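Local coordinates for possible periplasmic protein (Campylobacter jejuni, PDB 3RGC), which is a SurA-like periplasmic chaperone and probably has peptidyl-prolyl cis-trans isomerase activity, at residues 6-11 against 243-248; 105-110 against 228-233; 117-122 against 220-225; 144-149 against 196-201. All blocks are in the same frame, centred on the assembly; numbering follows the deposited sequence.

Overall arrangement
Helix 218-244 of this SurA-like chaperone carries contacts 3, 2 and 1, which follow one another along it and just past its C-terminal end, each meeting an earlier part of the chain: helix 116-125, the end of helix 86-107 and strand 3-7. The centres of contacts 2 and 3 are about 16 Å apart and the two touch, whereas contact 1 lies about 23 Å from contact 2, centre to centre. Contact 4 belongs to the separate four-stranded sheet of the FKBP-clan region, its centre about 58 Å from that of contact 1. The chain thus leaves the helical part, forms that region and returns to complete the chaperone body.

Contact 1: residues 6-11 against 243-248; sequences VVDKEP and SKINIE
Val6 and Glu248 open this antiparallel pairing as a hydrogen-bonded pair, a case in which the C-terminal end of a chain completes a sheet begun at its N-terminus. Val6 N gives its hydrogen to Glu248 O at 3.2 Å, and Glu248 N returns a bond of the same 3.2 Å to Val6 O; both are fairly straight. The side chains of Val6 and Glu248 lie on one face of the sheet, those of Val7 and Ile247 on the other. Val7 forms the non-hydrogen-bonded pair with Ile247, and its methyl CG1, anti to the backbone N (chi1 -179°), faces two isoleucines: Val7 CG1 lies 4.1 Å from Ile245 CD1 and 4.4 Å from Ile247 CG1. At Asp8 the strand gives way to a type II' turn running from Val7 to Glu10, closed by Glu10 N to Val7 O, with Val7 N returning a bond to Glu10 O. The pairing also weakens here, since Asp8 N reaches Asn246 O only through a bent, weak bond. The Asp8 side chain crosses that of Ile245 at about a right angle and sets OD2 3.7 Å from Ile245 CG2. The carboxylate plane stands 84° from the Asn246 amide, whose OD1 approaches Asp8 CA to 3.4 Å. Asp8 OD1 makes a weak hydrogen bond to Ser43 OG on helix 30-48, and Ile245 packs on Met40 of the same helix. Strand 247-249 is one outer strand of a three-stranded antiparallel sheet, with strand 3-7 in the middle and the hairpin partner 10-13 beyond it.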
loop_
_atom_site.group_PDB
_atom_site.type_symbol
_atom_site.label_atom_id
_atom_site.label_comp_id
_atom_site.label_asym_id
_atom_site.label_seq_id
_atom_site.Cartn_x
_atom_site.Cartn_y
_atom_site.Cartn_z
ATOM N N VAL B 6 30.988 20.158 33.783
ATOM C CA VAL B 6 30.151 21.316 33.571
ATOM C C VAL B 6 30.140 21.507 32.075
ATOM O O VAL B 6 31.184 21.411 31.438
ATOM C CB VAL B 6 30.739 22.557 34.264
ATOM C CG1 VAL B 6 29.769 23.709 34.214
ATOM C CG2 VAL B 6 31.065 22.235 35.696
ATOM N N VAL B 7 28.955 21.721 31.510
ATOM C CA VAL B 7 28.793 21.942 30.078
ATOM C C VAL B 7 28.109 23.287 29.907
ATOM O O VAL B 7 27.018 23.506 30.438
ATOM C CB VAL B 7 27.947 20.844 29.428
ATOM C CG1 VAL B 7 27.813 21.089 27.909
ATOM C CG2 VAL B 7 28.556 19.489 29.710
ATOM N N ASP B 8 28.752 24.186 29.165
ATOM C CA ASP B 8 28.471 25.602 29.314
ATOM C C ASP B 8 28.665 25.894 30.790
ATOM O O ASP B 8 29.798 25.932 31.277
ATOM C CB ASP B 8 27.049 25.946 28.885
ATOM C CG ASP B 8 26.992 26.515 27.486
ATOM O OD1 ASP B 8 25.880 26.595 26.918
ATOM O OD2 ASP B 8 28.063 26.880 26.954
ATOM N N LYS B 9 27.565 26.069 31.510
ATOM C CA LYS B 9 27.650 26.220 32.956
ATOM C C LYS B 9 26.844 25.128 33.662
ATOM O O LYS B 9 26.905 24.984 34.885
ATOM C CB LYS B 9 27.180 27.614 33.381
ATOM N N GLU B 10 26.118 24.342 32.873
ATOM C CA GLU B 10 25.249 23.293 33.391
ATOM C C GLU B 10 26.014 22.070 33.916
ATOM O O GLU B 10 26.718 21.393 33.174
ATOM C CB GLU B 10 24.212 22.908 32.333
ATOM C CG GLU B 10 23.257 24.061 32.029
ATOM C CD GLU B 10 22.454 23.867 30.756
ATOM O OE1 GLU B 10 22.191 22.703 30.389
ATOM O OE2 GLU B 10 22.086 24.886 30.125
ATOM N N PRO B 11 25.871 21.790 35.217
ATOM C CA PRO B 11 26.620 20.718 35.888
ATOM C C PRO B 11 26.090 19.315 35.587
ATOM O O PRO B 11 24.891 19.112 35.389
ATOM C CB PRO B 11 26.424 21.043 37.372
ATOM C CG PRO B 11 25.077 21.699 37.422
ATOM C CD PRO B 11 24.966 22.502 36.139
ATOM N N SER B 243 32.213 22.460 19.394
ATOM C CA SER B 243 33.499 23.131 19.276
ATOM C C SER B 243 33.529 24.432 20.064
ATOM O O SER B 243 34.539 24.756 20.688
ATOM C CB SER B 243 33.834 23.412 17.806
ATOM O OG SER B 243 33.960 22.209 17.069
ATOM N N LYS B 244 32.418 25.164 20.029
ATOM C CA LYS B 244 32.331 26.498 20.626
ATOM C C LYS B 244 32.016 26.541 22.128
ATOM O O LYS B 244 32.070 27.606 22.730
ATOM C CB LYS B 244 31.299 27.352 19.873
ATOM N N ILE B 245 31.673 25.409 22.736
ATOM C CA ILE B 245 31.334 25.419 24.158
ATOM C C ILE B 245 32.456 24.869 25.011
ATOM O O ILE B 245 33.237 24.027 24.564
ATOM C CB ILE B 245 30.060 24.611 24.472
ATOM C CG1 ILE B 245 30.263 23.141 24.120
ATOM C CG2 ILE B 245 28.852 25.192 23.744
ATOM C CD1 ILE B 245 29.005 22.337 24.207
ATOM N N ASN B 246 32.519 25.345 26.251
ATOM C CA ASN B 246 33.468 24.822 27.228
ATOM C C ASN B 246 32.940 23.604 27.986
ATOM O O ASN B 246 31.891 23.648 28.633
ATOM C CB ASN B 246 33.912 25.918 28.195
ATOM C CG ASN B 246 32.806 26.901 28.499
ATOM O OD1 ASN B 246 31.621 26.565 28.418
ATOM N ND2 ASN B 246 33.184 28.129 28.842
ATOM N N ILE B 247 33.680 22.510 27.873
ATOM C CA ILE B 247 33.362 21.267 28.546
ATOM C C ILE B 247 34.541 20.969 29.453
ATOM O O ILE B 247 35.630 20.645 28.977
ATOM C CB ILE B 247 33.210 20.110 27.532
ATOM C CG1 ILE B 247 31.965 20.317 26.653
ATOM C CG2 ILE B 247 33.182 18.766 28.248
ATOM C CD1 ILE B 247 31.759 19.240 25.600
ATOM N N GLU B 248 34.342 21.101 30.757
ATOM C CA GLU B 248 35.439 20.916 31.685
ATOM C C GLU B 248 35.189 19.746 32.614
ATOM O O GLU B 248 34.141 19.664 33.248
ATOM C CB GLU B 248 35.658 22.191 32.504
ATOM C CG GLU B 248 35.881 23.438 31.667
ATOM C CD GLU B 248 36.456 24.584 32.483
ATOM O OE1 GLU B 248 36.888 24.331 33.630
ATOM O OE2 GLU B 248 36.476 25.732 31.983
#

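Contact 2: residues 105-110 against 228-233; sequences KIASMA and EQRQNF
At a helix-to-turn junction in the helical part of the SurA-like fold, Phe233 of the long helix 218-244 receives Ala110 on one face of its ring, where the last part of helix 86-107 and the type I turn from Ala107 to Ala110 come against that helix. The junction joins the N-terminal helices to the helix that returns after the FKBP-clan region. Its main element is the Phe233 ring, carried toward the turn with CG anti to the backbone N (chi1 179°). Ala110 CB sits over the centre of the face, 3.4 Å from the Phe233 centroid and 11° off the normal, a CH-pi contact. Around the same ring, Met109 CB comes to 3.8 Å from Phe233 CZ, and Ile106 CG2 to 4.0 Å from Phe233 CE2. The Ile106 carbonyl oxygen, which accepts the bond from Met109 N, also lies close to the ring, obliquely. Farther along helix 218-244, Tyr237 touches both Ile106 and Met109, extending the apolar surface. One turn before Phe233, Arg230 is extended from CG to NE and passes the Ala107 methyl with both its CG and the NE end of its guanidinium, Ala107 CB lying 3.7 Å from Arg230 CG and 3.5 Å from Arg230 NE.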
loop_
_atom_site.group_PDB
_atom_site.type_symbol
_atom_site.label_atom_id
_atom_site.label_comp_id
_atom_site.label_asym_id
_atom_site.label_seq_id
_atom_site.Cartn_x
_atom_site.Cartn_y
_atom_site.Cartn_z
ATOM N N LYS B 105 13.025 23.325 14.817
ATOM C CA LYS B 105 13.542 24.688 14.802
ATOM C C LYS B 105 14.909 24.730 14.124
ATOM O O LYS B 105 15.142 25.498 13.188
ATOM C CB LYS B 105 13.647 25.210 16.245
ATOM C CG LYS B 105 14.113 26.647 16.383
ATOM C CD LYS B 105 13.124 27.608 15.730
ATOM C CE LYS B 105 13.448 29.059 16.057
ATOM N NZ LYS B 105 12.590 30.022 15.292
ATOM N N ILE B 106 15.817 23.885 14.589
ATOM C CA ILE B 106 17.141 23.837 14.004
ATOM C C ILE B 106 17.061 23.589 12.509
ATOM O O ILE B 106 17.685 24.300 11.733
ATOM C CB ILE B 106 18.027 22.771 14.682
ATOM C CG1 ILE B 106 18.443 23.238 16.079
ATOM C CG2 ILE B 106 19.271 22.476 13.851
ATOM C CD1 ILE B 106 19.373 22.276 16.761
ATOM N N ALA B 107 16.303 22.581 12.089
ATOM C CA ALA B 107 16.209 22.314 10.652
ATOM C C ALA B 107 15.575 23.467 9.854
ATOM O O ALA B 107 15.812 23.594 8.657
ATOM C CB ALA B 107 15.466 21.039 10.400
ATOM N N SER B 108 14.764 24.302 10.504
ATOM C CA SER B 108 14.117 25.404 9.793
ATOM C C SER B 108 15.152 26.459 9.417
ATOM O O SER B 108 14.861 27.400 8.688
ATOM C CB SER B 108 12.990 26.026 10.624
ATOM O OG SER B 108 13.475 26.964 11.578
ATOM N N MET B 109 16.371 26.284 9.913
ATOM C CA MET B 109 17.421 27.264 9.705
ATOM C C MET B 109 18.164 27.002 8.412
ATOM O O MET B 109 18.872 27.865 7.928
ATOM C CB MET B 109 18.409 27.248 10.877
ATOM C CG MET B 109 17.966 28.045 12.093
ATOM S SD MET B 109 19.123 27.966 13.485
ATOM C CE MET B 109 17.992 28.217 14.799
ATOM N N ALA B 110 17.993 25.802 7.861
ATOM C CA ALA B 110 18.796 25.317 6.740
ATOM C C ALA B 110 18.266 25.752 5.385
ATOM O O ALA B 110 17.108 26.097 5.253
ATOM C CB ALA B 110 18.885 23.790 6.785
ATOM N N GLU B 228 18.546 13.525 3.959
ATOM C CA GLU B 228 19.970 13.629 4.248
ATOM C C GLU B 228 20.460 15.051 4.452
ATOM O O GLU B 228 21.319 15.306 5.307
ATOM C CB GLU B 228 20.807 12.963 3.170
ATOM C CG GLU B 228 22.280 13.247 3.357
ATOM C CD GLU B 228 23.156 12.162 2.791
ATOM O OE1 GLU B 228 22.610 11.197 2.213
ATOM O OE2 GLU B 228 24.392 12.276 2.931
ATOM N N GLN B 229 19.941 15.985 3.667
ATOM C CA GLN B 229 20.335 17.376 3.875
ATOM C C GLN B 229 19.929 17.838 5.275
ATOM O O GLN B 229 20.651 18.613 5.909
ATOM C CB GLN B 229 19.744 18.300 2.806
ATOM C CG GLN B 229 20.266 18.061 1.370
ATOM C CD GLN B 229 19.505 18.907 0.355
ATOM O OE1 GLN B 229 19.623 20.132 0.331
ATOM N NE2 GLN B 229 18.681 18.260 -0.452
ATOM N N ARG B 230 18.783 17.353 5.761
ATOM C CA ARG B 230 18.296 17.747 7.087
ATOM C C ARG B 230 19.195 17.191 8.179
ATOM O O ARG B 230 19.652 17.921 9.059
ATOM C CB ARG B 230 16.870 17.267 7.327
ATOM C CG ARG B 230 16.230 17.864 8.582
ATOM C CD ARG B 230 14.898 17.185 8.931
ATOM N NE ARG B 230 14.213 17.806 10.072
ATOM C CZ ARG B 230 14.305 17.391 11.338
ATOM N NH1 ARG B 230 15.059 16.345 11.650
ATOM N NH2 ARG B 230 13.637 18.022 12.299
ATOM N N GLN B 231 19.439 15.890 8.096
ATOM C CA GLN B 231 20.290 15.160 9.030
ATOM C C GLN B 231 21.693 15.747 9.144
ATOM O O GLN B 231 22.213 15.904 10.249
ATOM C CB GLN B 231 20.358 13.698 8.606
ATOM C CG GLN B 231 21.507 12.911 9.212
ATOM C CD GLN B 231 21.659 11.534 8.569
ATOM O OE1 GLN B 231 20.665 10.883 8.218
ATOM N NE2 GLN B 231 22.907 11.093 8.392
ATOM N N ASN B 232 22.292 16.085 8.002
ATOM C CA ASN B 232 23.640 16.656 7.964
ATOM C C ASN B 232 23.714 18.036 8.575
ATOM O O ASN B 232 24.655 18.363 9.306
ATOM C CB ASN B 232 24.171 16.729 6.526
ATOM C CG ASN B 232 24.415 15.365 5.928
ATOM O OD1 ASN B 232 24.395 14.353 6.634
ATOM N ND2 ASN B 232 24.655 15.324 4.620
ATOM N N PHE B 233 22.730 18.863 8.245
ATOM C CA PHE B 233 22.684 20.216 8.780
ATOM C C PHE B 233 22.525 20.200 10.300
ATOM O O PHE B 233 23.134 20.989 11.018
ATOM C CB PHE B 233 21.526 20.991 8.149
ATOM C CG PHE B 233 21.397 22.381 8.672
ATOM C CD1 PHE B 233 22.062 23.436 8.057
ATOM C CD2 PHE B 233 20.621 22.637 9.783
ATOM C CE1 PHE B 233 21.946 24.726 8.555
ATOM C CE2 PHE B 233 20.502 23.938 10.288
ATOM C CZ PHE B 233 21.163 24.977 9.676
#

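Contact 3: residues 117-122 against 220-225; sequences DGAKKF and EVLNAY
Val221 meets Ala119 methyl to methyl, its CG2 standing 4.0 Å from Ala119 CB. Leu222 adds a looser touch to the same alanine, with CD1 4.2 Å from Ala119 CB, where the two backbones come nearest. Ala224 CB then reaches Phe122 CE2, on the phenyl ring. These pairs belong to a crossing of helix 218-244 over helix 116-125 in which the local axes run almost perpendicular, at 89°, and pass 9.1 Å apart; Gly118, without a side chain, lets the Tyr225 ring come close to the backbone. Tyr225 CA lies over the centre of the Phe122 ring, 3.9 Å from the centroid, while the Tyr225 ring, directed across with CG anti to the backbone N (chi1 -180°), turns obliquely to Phe122, the planes 39° apart and Tyr225 CD1 3.3 Å from Phe122 CD1. Beyond this pair the Tyr225 ring runs over the Gly118 backbone, with CE2 3.6 Å from Gly118 C and Gly118 O above one face toward the rim. Tyr225 OH is hydrogen-bonded to Asp113 OD2, and a water donates to both Tyr225 OH, at 3.0 Å, and Gly118 O.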
loop_
_atom_site.group_PDB
_atom_site.type_symbol
_atom_site.label_atom_id
_atom_site.label_comp_id
_atom_site.label_asym_id
_atom_site.label_seq_id
_atom_site.Cartn_x
_atom_site.Cartn_y
_atom_site.Cartn_z
ATOM N N ASP B 117 18.572 18.442 -10.719
ATOM C CA ASP B 117 19.962 18.065 -10.876
ATOM C C ASP B 117 20.625 17.769 -9.538
ATOM O O ASP B 117 21.438 16.856 -9.453
ATOM C CB ASP B 117 20.759 19.039 -11.759
ATOM C CG ASP B 117 20.608 20.480 -11.345
ATOM O OD1 ASP B 117 19.486 20.903 -10.981
ATOM O OD2 ASP B 117 21.629 21.195 -11.407
ATOM N N GLY B 118 20.243 18.498 -8.488
ATOM C CA GLY B 118 20.728 18.200 -7.151
ATOM C C GLY B 118 20.423 16.761 -6.765
ATOM O O GLY B 118 21.293 16.028 -6.294
ATOM N N ALA B 119 19.180 16.349 -6.978
ATOM C CA ALA B 119 18.764 14.983 -6.684
ATOM C C ALA B 119 19.492 13.966 -7.549
ATOM O O ALA B 119 20.059 13.007 -7.021
ATOM C CB ALA B 119 17.261 14.840 -6.840
ATOM N N LYS B 120 19.489 14.169 -8.868
ATOM C CA LYS B 120 20.175 13.230 -9.760
ATOM C C LYS B 120 21.555 12.974 -9.211
ATOM O O LYS B 120 21.939 11.832 -8.986
ATOM C CB LYS B 120 20.306 13.760 -11.196
ATOM C CG LYS B 120 19.005 13.883 -11.966
ATOM N N LYS B 121 22.305 14.046 -8.985
ATOM C CA LYS B 121 23.679 13.893 -8.547
ATOM C C LYS B 121 23.735 13.123 -7.230
ATOM O O LYS B 121 24.639 12.318 -7.013
ATOM C CB LYS B 121 24.374 15.248 -8.436
ATOM C CG LYS B 121 25.884 15.145 -8.509
ATOM C CD LYS B 121 26.358 14.641 -9.867
ATOM C CE LYS B 121 27.888 14.597 -9.935
ATOM N NZ LYS B 121 28.365 14.103 -11.253
ATOM N N PHE B 122 22.752 13.348 -6.368
ATOM C CA PHE B 122 22.636 12.564 -5.151
ATOM C C PHE B 122 22.412 11.088 -5.471
ATOM O O PHE B 122 22.990 10.203 -4.838
ATOM C CB PHE B 122 21.502 13.063 -4.273
ATOM C CG PHE B 122 21.347 12.278 -3.010
ATOM C CD1 PHE B 122 22.116 12.581 -1.895
ATOM C CD2 PHE B 122 20.458 11.219 -2.944
ATOM C CE1 PHE B 122 21.990 11.853 -0.727
ATOM C CE2 PHE B 122 20.325 10.484 -1.783
ATOM C CZ PHE B 122 21.092 10.797 -0.674
ATOM N N GLU B 220 11.685 8.912 -4.880
ATOM C CA GLU B 220 12.304 8.348 -3.689
ATOM C C GLU B 220 13.623 9.051 -3.381
ATOM O O GLU B 220 13.939 9.335 -2.221
ATOM C CB GLU B 220 12.526 6.841 -3.869
ATOM C CG GLU B 220 11.238 6.005 -3.913
ATOM C CD GLU B 220 10.352 6.306 -5.120
ATOM O OE1 GLU B 220 10.885 6.645 -6.196
ATOM O OE2 GLU B 220 9.113 6.200 -4.991
ATOM N N VAL B 221 14.391 9.328 -4.433
ATOM C CA VAL B 221 15.669 10.012 -4.292
ATOM C C VAL B 221 15.459 11.400 -3.708
ATOM O O VAL B 221 16.228 11.842 -2.847
ATOM C CB VAL B 221 16.434 10.120 -5.634
ATOM C CG1 VAL B 221 16.508 8.761 -6.314
ATOM C CG2 VAL B 221 15.776 11.127 -6.541
ATOM N N LEU B 222 14.406 12.080 -4.153
ATOM C CA LEU B 222 14.175 13.435 -3.678
ATOM C C LEU B 222 13.912 13.432 -2.176
ATOM O O LEU B 222 14.474 14.244 -1.453
ATOM C CB LEU B 222 13.052 14.121 -4.442
ATOM C CG LEU B 222 12.896 15.604 -4.111
ATOM C CD1 LEU B 222 14.230 16.323 -4.259
ATOM C CD2 LEU B 222 11.835 16.252 -4.987
ATOM N N ASN B 223 13.092 12.502 -1.693
ATOM C CA ASN B 223 12.841 12.438 -0.258
ATOM C C ASN B 223 14.109 12.108 0.542
ATOM O O ASN B 223 14.382 12.713 1.577
ATOM C CB ASN B 223 11.720 11.444 0.053
ATOM C CG ASN B 223 10.411 11.809 -0.631
ATOM O OD1 ASN B 223 10.126 12.981 -0.869
ATOM N ND2 ASN B 223 9.613 10.801 -0.960
ATOM N N ALA B 224 14.890 11.160 0.040
ATOM C CA ALA B 224 16.132 10.749 0.686
ATOM C C ALA B 224 17.189 11.857 0.639
ATOM O O ALA B 224 17.928 12.083 1.609
ATOM C CB ALA B 224 16.667 9.488 0.033
ATOM N N TYR B 225 17.263 12.545 -0.495
ATOM C CA TYR B 225 18.200 13.650 -0.643
ATOM C C TYR B 225 17.871 14.718 0.377
ATOM O O TYR B 225 18.739 15.218 1.084
ATOM C CB TYR B 225 18.102 14.218 -2.052
ATOM C CG TYR B 225 19.034 15.359 -2.327
ATOM C CD1 TYR B 225 20.338 15.350 -1.842
ATOM C CD2 TYR B 225 18.621 16.440 -3.108
ATOM C CE1 TYR B 225 21.208 16.400 -2.110
ATOM C CE2 TYR B 225 19.480 17.490 -3.386
ATOM C CZ TYR B 225 20.776 17.466 -2.887
ATOM O OH TYR B 225 21.635 18.508 -3.158
HETATM O O HOH W 1 23.559 17.167 -5.083
#

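Contact 4: residues 144-149 against 196-201; sequences NNPQTL and NGYELY
Pro146 lies flat against Tyr198, a pairing in which a proline ring beside the N-cap covers one face of an aromatic ring on a strand. Pro146 CB stands over the centre of that Tyr198 face, 3.6 Å from the centroid and 11° off the normal, a CH-pi contact. CG and CD spread the contact toward one side of the ring, where Pro146 CD comes to 3.5 Å from Tyr198 CE2. The rim is met as well: Asn144 O lies in the ring plane, 3.6 Å from Tyr198 CD2. Gly197, just before the strand, has no side chain and lets its backbone come close to Asn144, with Gly197 CA 4.9 Å from Asn144 CA. One helical turn beyond Pro146, Leu149 drops a branch into the angle between the Tyr198 side chain and its backbone, with Leu149 CD1 3.6 Å from Tyr198 CB and 3.5 Å from Tyr198 C. Leu200 comes up beside it and sets CD2 3.5 Å from Leu149 O. Asn145 is the N-cap, its OD1 accepting weak bonds from Gln147 N and Thr148 N, while its ND2 bonds to Lys129 O of the second subunit. Pro146 likewise packs on Pro184 of that subunit. The arrangement is that of a short helix laid on an antiparallel sheet by its first turn, within the FKBP-clan region of this chaperone.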
loop_
_atom_site.group_PDB
_atom_site.type_symbol
_atom_site.label_atom_id
_atom_site.label_comp_id
_atom_site.label_asym_id
_atom_site.label_seq_id
_atom_site.Cartn_x
_atom_site.Cartn_y
_atom_site.Cartn_z
ATOM N N ASN B 144 -12.315 -7.604 -4.426
ATOM C CA ASN B 144 -13.105 -6.445 -4.810
ATOM C C ASN B 144 -13.153 -5.425 -3.674
ATOM O O ASN B 144 -13.400 -4.236 -3.889
ATOM C CB ASN B 144 -14.538 -6.899 -5.099
ATOM C CG ASN B 144 -15.199 -7.536 -3.882
ATOM O OD1 ASN B 144 -15.909 -6.870 -3.125
ATOM N ND2 ASN B 144 -14.954 -8.832 -3.684
ATOM N N ASN B 145 -12.924 -5.909 -2.461
ATOM C CA ASN B 145 -13.057 -5.083 -1.264
ATOM C C ASN B 145 -11.690 -4.801 -0.659
ATOM O O ASN B 145 -10.997 -5.716 -0.209
ATOM C CB ASN B 145 -13.959 -5.791 -0.252
ATOM C CG ASN B 145 -14.294 -4.935 0.957
ATOM O OD1 ASN B 145 -13.503 -4.109 1.408
ATOM N ND2 ASN B 145 -15.473 -5.146 1.493
ATOM N N PRO B 146 -11.295 -3.529 -0.662
ATOM C CA PRO B 146 -9.962 -3.137 -0.199
ATOM C C PRO B 146 -9.839 -3.279 1.321
ATOM O O PRO B 146 -8.762 -3.590 1.818
ATOM C CB PRO B 146 -9.841 -1.682 -0.653
ATOM C CG PRO B 146 -11.283 -1.193 -0.781
ATOM C CD PRO B 146 -12.115 -2.387 -1.115
ATOM N N GLN B 147 -10.940 -3.092 2.040
ATOM C CA GLN B 147 -10.939 -3.297 3.490
ATOM C C GLN B 147 -10.742 -4.756 3.931
ATOM O O GLN B 147 -10.332 -5.002 5.066
ATOM C CB GLN B 147 -12.206 -2.732 4.138
ATOM C CG GLN B 147 -12.142 -1.242 4.388
ATOM C CD GLN B 147 -10.802 -0.817 4.936
ATOM O OE1 GLN B 147 -10.394 -1.248 6.020
ATOM N NE2 GLN B 147 -10.092 0.022 4.178
ATOM N N THR B 148 -11.048 -5.716 3.058
ATOM C CA THR B 148 -10.797 -7.124 3.382
ATOM C C THR B 148 -9.301 -7.449 3.238
ATOM O O THR B 148 -8.764 -8.318 3.936
ATOM C CB THR B 148 -11.641 -8.099 2.520
ATOM O OG1 THR B 148 -11.053 -8.239 1.221
ATOM C CG2 THR B 148 -13.056 -7.596 2.376
ATOM N N LEU B 149 -8.633 -6.748 2.330
ATOM C CA LEU B 149 -7.186 -6.862 2.223
ATOM C C LEU B 149 -6.484 -6.076 3.329
ATOM O O LEU B 149 -5.425 -6.486 3.804
ATOM C CB LEU B 149 -6.694 -6.425 0.840
ATOM C CG LEU B 149 -7.314 -7.191 -0.329
ATOM C CD1 LEU B 149 -6.759 -6.694 -1.646
ATOM C CD2 LEU B 149 -7.099 -8.707 -0.177
ATOM N N ASN B 196 -8.161 -6.101 -12.019
ATOM C CA ASN B 196 -9.497 -6.546 -11.653
ATOM C C ASN B 196 -10.049 -5.781 -10.446
ATOM O O ASN B 196 -11.078 -5.109 -10.548
ATOM C CB ASN B 196 -9.501 -8.054 -11.393
ATOM N N GLY B 197 -9.358 -5.876 -9.312
ATOM C CA GLY B 197 -9.752 -5.153 -8.109
ATOM C C GLY B 197 -8.546 -4.691 -7.306
ATOM O O GLY B 197 -7.648 -4.050 -7.847
ATOM N N TYR B 198 -8.513 -5.028 -6.020
ATOM C CA TYR B 198 -7.370 -4.676 -5.176
ATOM C C TYR B 198 -6.445 -5.857 -4.984
ATOM O O TYR B 198 -6.855 -7.007 -5.166
ATOM C CB TYR B 198 -7.841 -4.101 -3.826
ATOM C CG TYR B 198 -8.646 -2.850 -4.034
ATOM C CD1 TYR B 198 -8.015 -1.629 -4.238
ATOM C CD2 TYR B 198 -10.036 -2.891 -4.077
ATOM C CE1 TYR B 198 -8.737 -0.477 -4.460
ATOM C CE2 TYR B 198 -10.776 -1.738 -4.300
ATOM C CZ TYR B 198 -10.117 -0.530 -4.488
ATOM O OH TYR B 198 -10.828 0.630 -4.715
ATOM N N GLU B 199 -5.194 -5.565 -4.622
ATOM C CA GLU B 199 -4.169 -6.590 -4.450
ATOM C C GLU B 199 -3.327 -6.340 -3.202
ATOM O O GLU B 199 -3.036 -5.197 -2.847
ATOM C CB GLU B 199 -3.248 -6.624 -5.672
ATOM C CG GLU B 199 -3.945 -6.287 -6.977
ATOM C CD GLU B 199 -3.001 -6.256 -8.167
ATOM O OE1 GLU B 199 -1.808 -5.910 -7.979
ATOM O OE2 GLU B 199 -3.462 -6.576 -9.289
ATOM N N LEU B 200 -2.928 -7.420 -2.546
ATOM C CA LEU B 200 -1.999 -7.340 -1.430
ATOM C C LEU B 200 -0.894 -8.367 -1.646
ATOM O O LEU B 200 -1.185 -9.525 -1.931
ATOM C CB LEU B 200 -2.720 -7.632 -0.124
ATOM C CG LEU B 200 -1.822 -7.618 1.111
ATOM C CD1 LEU B 200 -1.269 -6.225 1.289
ATOM C CD2 LEU B 200 -2.606 -8.046 2.346
ATOM N N TYR B 201 0.364 -7.945 -1.522
ATOM C CA TYR B 201 1.510 -8.839 -1.759
ATOM C C TYR B 201 2.277 -9.183 -0.481
ATOM O O TYR B 201 2.687 -8.293 0.259
ATOM C CB TYR B 201 2.497 -8.209 -2.747
ATOM C CG TYR B 201 1.964 -7.981 -4.148
ATOM C CD1 TYR B 201 2.296 -8.849 -5.191
ATOM C CD2 TYR B 201 1.162 -6.888 -4.436
ATOM C CE1 TYR B 201 1.827 -8.639 -6.478
ATOM C CE2 TYR B 201 0.683 -6.670 -5.718
ATOM C CZ TYR B 201 1.018 -7.548 -6.734
ATOM O OH TYR B 201 0.546 -7.333 -8.010
#